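Local coordinates for silicatein alpha (Tethya aurantium, PDB 6ZQ3), which probably promotes silica deposition in the skeletal spicules of a marine sponge, and belongs to the papain family of cysteine peptidases, at residues V84-G87 with G88-P91; V6-T10 with K11-T15; E141-A144 with F145-Y149; S50-N53 with I54-C57. All coordinates share one frame; numbering follows the deposited sequence.

Interaction 1 of 4, residues V84-G87 with G88-P91; sequences VDDG and GSYP
A type I beta turn, Gly87 to Tyr90, reverses the chain just after strand 84-85 and brings Tyr90 back beside Asp85. One amide closes it: Tyr90 N gives a weak bond of 2.8 Å to Gly87 O and shares its hydrogen with Asp86 O in a second weak bond at 3.1 Å. Both are strongly bent, with N-H...O angles near 130°, as expected when one hydrogen lies between two carbonyls. Gly88 and Ser89 occupy the two central positions, at an exposed edge where a small residue and a short polar one are both at home. Pro91, having no N-H, cannot donate to Gly87 O; Pro91 CB lies 3.9 Å from that oxygen.

In the papain fold this turn leads out of the strand that pairs with 106-108 and into the long loop between them. Tyr90 CG stands anti to its backbone N (chi1 -156°), which brings the ring across Asp85, with its edge toward the carboxylate. Asp85 CB and Tyr90 CB are 3.8 Å apart, and Asp85 OD2 lies 3.4 Å from Tyr90 CD2, at the ring edge and near its plane, with carboxylate and ring planes 53° apart. An oxygen placed there faces the slightly positive C-H rim instead of the electron-rich face. The main partner of OD2 is the backbone N of Gln102. The buried Tyr90 hydroxyl is hydrogen-bonded to Asp56 and to Thr100 N, while Asn53 OD1 accepts a hydrogen bond from Asp85 N.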
loop_
_atom_site.group_PDB
_atom_site.type_symbol
_atom_site.label_atom_id
_atom_site.label_comp_id
_atom_site.label_asym_id
_atom_site.label_seq_id
_atom_site.Cartn_x
_atom_site.Cartn_y
_atom_site.Cartn_z
ATOM N N VAL A 84 13.442 -1.541 8.082
ATOM C CA VAL A 84 12.675 -2.717 7.689
ATOM C C VAL A 84 13.566 -3.633 6.860
ATOM O O VAL A 84 14.387 -3.154 6.087
ATOM C CB VAL A 84 11.404 -2.303 6.909
ATOM C CG1 VAL A 84 11.725 -1.986 5.459
ATOM C CG2 VAL A 84 10.319 -3.374 7.041
ATOM N N ASP A 85 13.435 -4.944 7.052
ATOM C CA ASP A 85 14.185 -5.884 6.238
ATOM C C ASP A 85 13.560 -5.999 4.838
ATOM O O ASP A 85 12.352 -5.765 4.648
ATOM C CB ASP A 85 14.222 -7.286 6.871
ATOM C CG ASP A 85 15.227 -7.407 8.000
ATOM O OD1 ASP A 85 16.118 -6.531 8.154
ATOM O OD2 ASP A 85 15.127 -8.421 8.729
ATOM N N ASP A 86 14.386 -6.401 3.878
ATOM C CA ASP A 86 13.908 -6.662 2.548
ATOM C C ASP A 86 13.455 -8.101 2.418
ATOM O O ASP A 86 13.831 -8.941 3.223
ATOM C CB ASP A 86 14.961 -6.302 1.499
ATOM C CG ASP A 86 16.276 -6.908 1.780
ATOM O OD1 ASP A 86 16.332 -8.156 1.882
ATOM O OD2 ASP A 86 17.243 -6.122 1.896
ATOM N N GLY A 87 12.648 -8.354 1.389
ATOM C CA GLY A 87 11.930 -9.610 1.223
ATOM C C GLY A 87 12.887 -10.765 1.086
ATOM O O GLY A 87 12.733 -11.779 1.772
ATOM N N GLY A 88 13.892 -10.583 0.218
ATOM C CA GLY A 88 14.911 -11.604 -0.094
ATOM C C GLY A 88 15.230 -12.381 1.156
ATOM O O GLY A 88 15.059 -13.597 1.198
ATOM N N SER A 89 15.615 -11.653 2.199
ATOM C CA SER A 89 16.042 -12.257 3.452
ATOM C C SER A 89 14.954 -12.393 4.551
ATOM O O SER A 89 15.200 -13.056 5.558
ATOM C CB SER A 89 17.265 -11.489 3.978
ATOM O OG SER A 89 18.382 -11.640 3.089
ATOM N N TYR A 90 13.774 -11.786 4.379
ATOM C CA TYR A 90 12.664 -11.924 5.350
ATOM C C TYR A 90 11.348 -12.189 4.606
ATOM O O TYR A 90 10.552 -11.285 4.422
ATOM C CB TYR A 90 12.544 -10.677 6.235
ATOM C CG TYR A 90 11.868 -10.902 7.589
ATOM C CD1 TYR A 90 10.934 -11.948 7.793
ATOM C CD2 TYR A 90 12.168 -10.080 8.677
ATOM C CE1 TYR A 90 10.328 -12.148 9.025
ATOM C CE2 TYR A 90 11.560 -10.279 9.910
ATOM C CZ TYR A 90 10.641 -11.309 10.084
ATOM O OH TYR A 90 10.050 -11.507 11.334
ATOM N N PRO A 91 11.115 -13.446 4.186
ATOM C CA PRO A 91 10.120 -13.725 3.159
ATOM C C PRO A 91 8.765 -14.026 3.738
ATOM O O PRO A 91 8.653 -14.360 4.913
ATOM C CB PRO A 91 10.686 -14.975 2.458
ATOM C CG PRO A 91 11.554 -15.648 3.483
ATOM C CD PRO A 91 11.733 -14.704 4.658
#

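Interaction 2 of 4, residues V6-T10 with K11-T15; sequences VDWRT and KGAVT
The indole of Trp8 has Lys11 at its edge: Lys11 CB lies near the ring plane, 3.6 Å from Trp8 CE3, and the two side chains run side by side in the same direction. Ala13 CB comes in obliquely and packs 4.0 Å from Trp8 CB; a small apolar side chain suits this place between Trp8 and Leu41. The guanidinium of Arg9 has the Asp7 carboxylate at its edge, where Arg9 NH2 is 2.6 Å from Asp7 OD2 and uses its syn lone pair in a salt bridge. Asp7 OD1 also accepts from Arg9 N, forming an Asx turn that starts the 3-10 segment 8-10 straight after strand 6-7. The stem of Arg9 is apolar, and its CG meets Val14 CB at 3.7 Å.

Trp8 O takes two backbone bonds, from Lys11 N at 3.1 Å and Ala13 N at 3.0 Å, which arrive from opposite faces of the carbonyl plane. Gly12, between these donors, has positive phi, a conformation that favours glycine. Leu41 of helix 26-43 touches Trp8, Lys11 and Ala13. With its carbonyl doubly held and its indole N-H paired with Val128 O, the tryptophan meets its polar needs while its carbon surface joins strand 6-7 to that helix.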
loop_
_atom_site.group_PDB
_atom_site.type_symbol
_atom_site.label_atom_id
_atom_site.label_comp_id
_atom_site.label_asym_id
_atom_site.label_seq_id
_atom_site.Cartn_x
_atom_site.Cartn_y
_atom_site.Cartn_z
ATOM N N VAL A 6 0.185 9.489 -14.581
ATOM C CA VAL A 6 1.453 8.903 -14.161
ATOM C C VAL A 6 1.267 7.409 -13.955
ATOM O O VAL A 6 0.167 6.938 -13.736
ATOM C CB VAL A 6 2.016 9.491 -12.837
ATOM C CG1 VAL A 6 3.542 9.549 -12.886
ATOM C CG2 VAL A 6 1.473 10.875 -12.566
ATOM N N ASP A 7 2.370 6.679 -14.040
ATOM C CA ASP A 7 2.471 5.342 -13.506
ATOM C C ASP A 7 3.915 5.215 -13.063
ATOM O O ASP A 7 4.829 5.402 -13.880
ATOM C CB ASP A 7 2.134 4.333 -14.591
ATOM C CG ASP A 7 2.372 2.902 -14.164
ATOM O OD1 ASP A 7 3.041 2.656 -13.142
ATOM O OD2 ASP A 7 1.890 2.006 -14.869
ATOM N N TRP A 8 4.136 4.906 -11.786
ATOM C CA TRP A 8 5.490 4.974 -11.219
ATOM C C TRP A 8 6.405 3.826 -11.648
ATOM O O TRP A 8 7.603 3.835 -11.327
ATOM C CB TRP A 8 5.439 5.082 -9.700
ATOM C CG TRP A 8 5.163 6.464 -9.265
ATOM C CD1 TRP A 8 4.033 6.935 -8.677
ATOM C CD2 TRP A 8 6.031 7.583 -9.424
ATOM N NE1 TRP A 8 4.147 8.279 -8.452
ATOM C CE2 TRP A 8 5.369 8.700 -8.903
ATOM C CE3 TRP A 8 7.318 7.742 -9.949
ATOM C CZ2 TRP A 8 5.942 9.964 -8.893
ATOM C CZ3 TRP A 8 7.891 8.997 -9.929
ATOM C CH2 TRP A 8 7.202 10.095 -9.410
ATOM N N ARG A 9 5.870 2.853 -12.395
ATOM C CA ARG A 9 6.745 1.913 -13.088
ATOM C C ARG A 9 7.580 2.619 -14.146
ATOM O O ARG A 9 8.619 2.109 -14.567
ATOM C CB ARG A 9 5.961 0.807 -13.734
ATOM C CG ARG A 9 5.391 -0.163 -12.737
ATOM C CD ARG A 9 4.525 -1.181 -13.444
ATOM N NE ARG A 9 3.381 -0.541 -14.094
ATOM C CZ ARG A 9 2.366 -1.200 -14.636
ATOM N NH1 ARG A 9 2.348 -2.534 -14.622
ATOM N NH2 ARG A 9 1.360 -0.520 -15.182
ATOM N N THR A 10 7.129 3.785 -14.580
ATOM C CA THR A 10 7.904 4.606 -15.496
ATOM C C THR A 10 9.240 5.050 -14.894
ATOM O O THR A 10 10.201 5.292 -15.623
ATOM C CB THR A 10 7.078 5.825 -15.906
ATOM O OG1 THR A 10 6.000 5.364 -16.719
ATOM C CG2 THR A 10 7.875 6.760 -16.710
ATOM N N LYS A 11 9.283 5.156 -13.563
ATOM C CA LYS A 11 10.489 5.516 -12.838
ATOM C C LYS A 11 11.135 4.326 -12.110
ATOM O O LYS A 11 12.012 4.510 -11.261
ATOM C CB LYS A 11 10.161 6.647 -11.867
ATOM C CG LYS A 11 10.727 7.990 -12.300
ATOM C CD LYS A 11 12.234 7.998 -12.111
ATOM C CE LYS A 11 12.811 9.404 -12.127
ATOM N NZ LYS A 11 14.133 9.410 -11.429
ATOM N N GLY A 12 10.713 3.108 -12.462
ATOM C CA GLY A 12 11.197 1.884 -11.795
ATOM C C GLY A 12 10.942 1.829 -10.286
ATOM O O GLY A 12 11.732 1.245 -9.542
ATOM N N ALA A 13 9.829 2.413 -9.851
ATOM C CA ALA A 13 9.523 2.597 -8.447
ATOM C C ALA A 13 8.484 1.614 -7.895
ATOM O O ALA A 13 8.017 1.805 -6.766
ATOM C CB ALA A 13 9.025 4.030 -8.232
ATOM N N VAL A 14 8.080 0.607 -8.684
ATOM C CA VAL A 14 7.052 -0.371 -8.263
ATOM C C VAL A 14 7.498 -1.807 -8.503
ATOM O O VAL A 14 7.871 -2.141 -9.609
ATOM C CB VAL A 14 5.718 -0.186 -9.031
ATOM C CG1 VAL A 14 4.725 -1.282 -8.645
ATOM C CG2 VAL A 14 5.108 1.200 -8.784
ATOM N N THR A 15 7.398 -2.659 -7.483
ATOM C CA THR A 15 7.697 -4.102 -7.615
ATOM C C THR A 15 6.539 -4.907 -8.186
ATOM O O THR A 15 5.431 -4.418 -8.359
ATOM C CB THR A 15 8.024 -4.748 -6.253
ATOM O OG1 THR A 15 6.896 -4.619 -5.364
ATOM C CG2 THR A 15 9.222 -4.083 -5.638
#

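Interaction 3 of 4, residues E141-A144 with F145-Y149; sequences ESNA and FRFYY
Arg146 N gives Ser142 O an almost perfectly straight bond, 2.9 Å at 178°, across the first turn of the short helix 143-146. Ser142 is its N-cap: the OG, anti to the backbone N, reaches forward to accept from Ala144 N at 2.8 Å, a task suited to a short hydroxyl side chain. The next helical bond, Phe147 N to Asn143 O, is also 2.9 Å, but its donor stands 40° above the carbonyl plane, at the point where Phe147 leaves the helix.

One turn apart, Asn143 and Phe147 meet through their side chains. Asn143 OD1 sits at the ring edge near its plane, 3.1 Å from Phe147 CE2, while amide and ring planes are almost perpendicular, 83° apart. Arg146 CD lies over one face of the same ring, toward its rim. On the buried side, the rings of Phe145 and Tyr148 pack against Trp191, and Phe145 also meets Trp187 and Asn185 of the Asn-Ser-Trp sequence that in papain relatives includes the active-site asparagine.

For Asn143 OD1 the ring C-H groups offer only weak electrostatic attraction, so on the outer side backbone bonds and the cap probably hold the turn, and buried aromatic packing on the inner.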
loop_
_atom_site.group_PDB
_atom_site.type_symbol
_atom_site.label_atom_id
_atom_site.label_comp_id
_atom_site.label_asym_id
_atom_site.label_seq_id
_atom_site.Cartn_x
_atom_site.Cartn_y
_atom_site.Cartn_z
ATOM N N GLU A 141 -15.877 -4.013 0.326
ATOM C CA GLU A 141 -16.961 -4.911 0.764
ATOM C C GLU A 141 -17.672 -5.604 -0.423
ATOM O O GLU A 141 -17.948 -6.803 -0.382
ATOM N N SER A 142 -17.944 -4.843 -1.477
ATOM C CA SER A 142 -18.685 -5.325 -2.631
ATOM C C SER A 142 -18.130 -6.610 -3.259
ATOM O O SER A 142 -16.914 -6.829 -3.370
ATOM C CB SER A 142 -18.736 -4.234 -3.704
ATOM O OG SER A 142 -19.361 -4.687 -4.904
ATOM N N ASN A 143 -19.058 -7.428 -3.738
ATOM C CA ASN A 143 -18.731 -8.605 -4.489
ATOM C C ASN A 143 -18.060 -8.201 -5.803
ATOM O O ASN A 143 -17.327 -8.977 -6.426
ATOM C CB ASN A 143 -20.015 -9.370 -4.733
ATOM C CG ASN A 143 -19.787 -10.843 -4.962
ATOM O OD1 ASN A 143 -18.933 -11.445 -4.325
ATOM N ND2 ASN A 143 -20.579 -11.441 -5.864
ATOM N N ALA A 144 -18.312 -6.964 -6.214
ATOM C CA ALA A 144 -17.765 -6.447 -7.459
ATOM C C ALA A 144 -16.273 -6.222 -7.325
ATOM O O ALA A 144 -15.499 -6.506 -8.264
ATOM C CB ALA A 144 -18.475 -5.153 -7.855
ATOM N N PHE A 145 -15.883 -5.694 -6.162
ATOM C CA PHE A 145 -14.474 -5.584 -5.807
ATOM C C PHE A 145 -13.831 -6.951 -5.571
ATOM O O PHE A 145 -12.781 -7.286 -6.126
ATOM C CB PHE A 145 -14.295 -4.748 -4.535
ATOM C CG PHE A 145 -12.853 -4.438 -4.253
ATOM C CD1 PHE A 145 -12.242 -3.355 -4.872
ATOM C CD2 PHE A 145 -12.085 -5.285 -3.447
ATOM C CE1 PHE A 145 -10.922 -3.100 -4.660
ATOM C CE2 PHE A 145 -10.761 -5.022 -3.236
ATOM C CZ PHE A 145 -10.182 -3.935 -3.839
ATOM N N ARG A 146 -14.460 -7.731 -4.718
ATOM C CA ARG A 146 -13.967 -9.056 -4.410
ATOM C C ARG A 146 -13.699 -9.833 -5.676
ATOM O O ARG A 146 -12.706 -10.519 -5.772
ATOM C CB ARG A 146 -15.000 -9.754 -3.532
ATOM C CG ARG A 146 -14.571 -11.067 -2.899
ATOM C CD ARG A 146 -15.280 -12.228 -3.563
ATOM N NE ARG A 146 -15.646 -13.336 -2.675
ATOM C CZ ARG A 146 -14.785 -14.162 -2.091
ATOM N NH1 ARG A 146 -13.476 -13.986 -2.222
ATOM N NH2 ARG A 146 -15.241 -15.153 -1.340
ATOM N N PHE A 147 -14.570 -9.673 -6.672
ATOM C CA PHE A 147 -14.411 -10.312 -7.987
ATOM C C PHE A 147 -14.168 -9.364 -9.159
ATOM O O PHE A 147 -14.523 -9.676 -10.275
ATOM C CB PHE A 147 -15.650 -11.150 -8.287
ATOM C CG PHE A 147 -15.808 -12.319 -7.367
ATOM C CD1 PHE A 147 -14.817 -13.291 -7.306
ATOM C CD2 PHE A 147 -16.946 -12.450 -6.566
ATOM C CE1 PHE A 147 -14.944 -14.377 -6.457
ATOM C CE2 PHE A 147 -17.096 -13.530 -5.736
ATOM C CZ PHE A 147 -16.095 -14.494 -5.672
ATOM N N TYR A 148 -13.535 -8.229 -8.923
ATOM C CA TYR A 148 -13.179 -7.326 -10.015
ATOM C C TYR A 148 -12.249 -8.007 -10.991
ATOM O O TYR A 148 -11.321 -8.685 -10.564
ATOM C CB TYR A 148 -12.503 -6.090 -9.454
ATOM C CG TYR A 148 -11.783 -5.240 -10.469
ATOM C CD1 TYR A 148 -10.464 -5.506 -10.806
ATOM C CD2 TYR A 148 -12.397 -4.146 -11.052
ATOM C CE1 TYR A 148 -9.771 -4.718 -11.715
ATOM C CE2 TYR A 148 -11.718 -3.351 -11.964
ATOM C CZ TYR A 148 -10.402 -3.643 -12.288
ATOM O OH TYR A 148 -9.712 -2.867 -13.194
ATOM N N TYR A 149 -12.462 -7.781 -12.285
ATOM C CA TYR A 149 -11.628 -8.395 -13.317
ATOM C C TYR A 149 -11.017 -7.410 -14.322
ATOM O O TYR A 149 -9.884 -7.602 -14.763
ATOM C CB TYR A 149 -12.420 -9.473 -14.063
ATOM C CG TYR A 149 -11.573 -10.331 -14.976
#

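Interaction 4 of 4, residues S50-N53 with I54-C57; sequences SEQN and IIDC
Gln52 and Asp56, one turn apart on the buried, N-capped helix 51-57, turn their flat ends against each other with amide and carboxylate planes 64° apart. Gln52 NE2 donates to Asp56 OD2 at 3.1 Å, nearly within its own amide plane, and reaches it on the syn side, 25° out of the carboxylate plane. A bend at chi2 (53°) folds the glutamine along the helix toward Asp56. An amide suits this place because it gives and accepts: NE2 also bonds Lys95 O, while OE1 takes Arg93 N. Asp56 OD1 accepts from Ser97 N, and OD2 also bonds Tyr90 OH.

Ser50 OG is the N-cap, accepting from Asn53 N at 3.1 Å and more weakly from Gln52 N; it also bonds Tyr90 O. Isoleucine methyls lie against carbonyls of the preceding turn, Ile54 CD1 3.4 Å from Ser50 O and Ile55 CD1 3.3 Å from Glu51 O. Ile54 packs on Met32 and Ala28 of helix 26-43, whose start bears the nucleophile in related peptidases, and Ile55 on Ala25.

Cys57, disulfide-bonded to Cys99, closes the helix with its sulfur folded back over the last turn: Cys57 SG lies 3.2 Å from Asn53 O and 3.4 Å from Asn53 ND2.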
loop_
_atom_site.group_PDB
_atom_site.type_symbol
_atom_site.label_atom_id
_atom_site.label_comp_id
_atom_site.label_asym_id
_atom_site.label_seq_id
_atom_site.Cartn_x
_atom_site.Cartn_y
_atom_site.Cartn_z
ATOM N N SER A 50 10.083 -6.308 3.180
ATOM C CA SER A 50 9.425 -7.449 3.802
ATOM C C SER A 50 8.159 -7.119 4.606
ATOM O O SER A 50 8.208 -6.489 5.661
ATOM C CB SER A 50 10.392 -8.193 4.686
ATOM O OG SER A 50 9.701 -9.266 5.290
ATOM N N GLU A 51 7.029 -7.595 4.094
ATOM C CA GLU A 51 5.755 -7.478 4.759
ATOM C C GLU A 51 5.668 -8.441 5.936
ATOM O O GLU A 51 4.849 -8.250 6.836
ATOM C CB GLU A 51 4.639 -7.829 3.791
ATOM C CG GLU A 51 4.501 -6.897 2.605
ATOM C CD GLU A 51 5.352 -7.290 1.410
ATOM O OE1 GLU A 51 5.925 -8.402 1.437
ATOM O OE2 GLU A 51 5.453 -6.478 0.456
ATOM N N GLN A 52 6.464 -9.506 5.901
ATOM C CA GLN A 52 6.465 -10.493 6.956
ATOM C C GLN A 52 7.060 -9.866 8.214
ATOM O O GLN A 52 6.611 -10.124 9.360
ATOM C CB GLN A 52 7.298 -11.687 6.486
ATOM C CG GLN A 52 7.246 -12.913 7.392
ATOM C CD GLN A 52 5.849 -13.398 7.702
ATOM O OE1 GLN A 52 4.977 -13.425 6.844
ATOM N NE2 GLN A 52 5.631 -13.798 8.949
ATOM N N ASN A 53 8.085 -9.039 7.981
ATOM C CA ASN A 53 8.749 -8.281 9.045
ATOM C C ASN A 53 7.721 -7.478 9.822
ATOM O O ASN A 53 7.703 -7.526 11.045
ATOM C CB ASN A 53 9.799 -7.352 8.425
ATOM C CG ASN A 53 10.790 -6.841 9.417
ATOM O OD1 ASN A 53 11.856 -6.376 9.041
ATOM N ND2 ASN A 53 10.451 -6.918 10.688
ATOM N N ILE A 54 6.856 -6.772 9.093
ATOM C CA ILE A 54 5.833 -5.932 9.692
ATOM C C ILE A 54 4.801 -6.796 10.409
ATOM O O ILE A 54 4.293 -6.424 11.474
ATOM C CB ILE A 54 5.095 -5.070 8.643
ATOM C CG1 ILE A 54 5.851 -3.789 8.333
ATOM C CG2 ILE A 54 3.747 -4.635 9.163
ATOM C CD1 ILE A 54 7.179 -4.004 7.664
ATOM N N ILE A 55 4.459 -7.929 9.812
ATOM C CA ILE A 55 3.452 -8.807 10.422
ATOM C C ILE A 55 3.958 -9.383 11.735
ATOM O O ILE A 55 3.290 -9.255 12.761
ATOM C CB ILE A 55 2.994 -9.937 9.470
ATOM C CG1 ILE A 55 2.050 -9.352 8.422
ATOM C CG2 ILE A 55 2.259 -11.033 10.233
ATOM C CD1 ILE A 55 2.077 -10.072 7.090
ATOM N N ASP A 56 5.138 -9.995 11.697
ATOM C CA ASP A 56 5.714 -10.567 12.899
ATOM C C ASP A 56 5.986 -9.567 14.026
ATOM O O ASP A 56 5.814 -9.928 15.194
ATOM C CB ASP A 56 7.013 -11.308 12.579
ATOM C CG ASP A 56 6.796 -12.457 11.654
ATOM O OD1 ASP A 56 5.624 -12.881 11.511
ATOM O OD2 ASP A 56 7.785 -12.935 11.062
ATOM N N CYS A 57 6.412 -8.342 13.711
ATOM C CA CYS A 57 7.070 -7.493 14.745
ATOM C C CYS A 57 6.326 -6.238 15.176
ATOM O O CYS A 57 6.757 -5.569 16.104
ATOM C CB CYS A 57 8.472 -7.085 14.293
ATOM S SG CYS A 57 9.433 -8.421 13.543
#

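In the fold
Interactions 1 and 4 form one unit, with centres about 9 Å apart: besides the Tyr90 bonds, Val84 CG2 packs 3.3 Å from Ile54 CD1, and Pro91 O lies 3.2 Å from Gln52 CG. Both belong to the helical domain of the papain fold. Interaction 3 lies across the molecule, beside the sheet of the other domain, its centre about 27 Å from that of interaction 4. Interaction 2 begins on that sheet and crosses to helix 26-43; its nearest atoms are about 6 Å from those of interaction 4. If the active site lies between the domains as in papain, interaction 4 backs the helix on one side and interaction 3 the tryptophan-rich segment on the other.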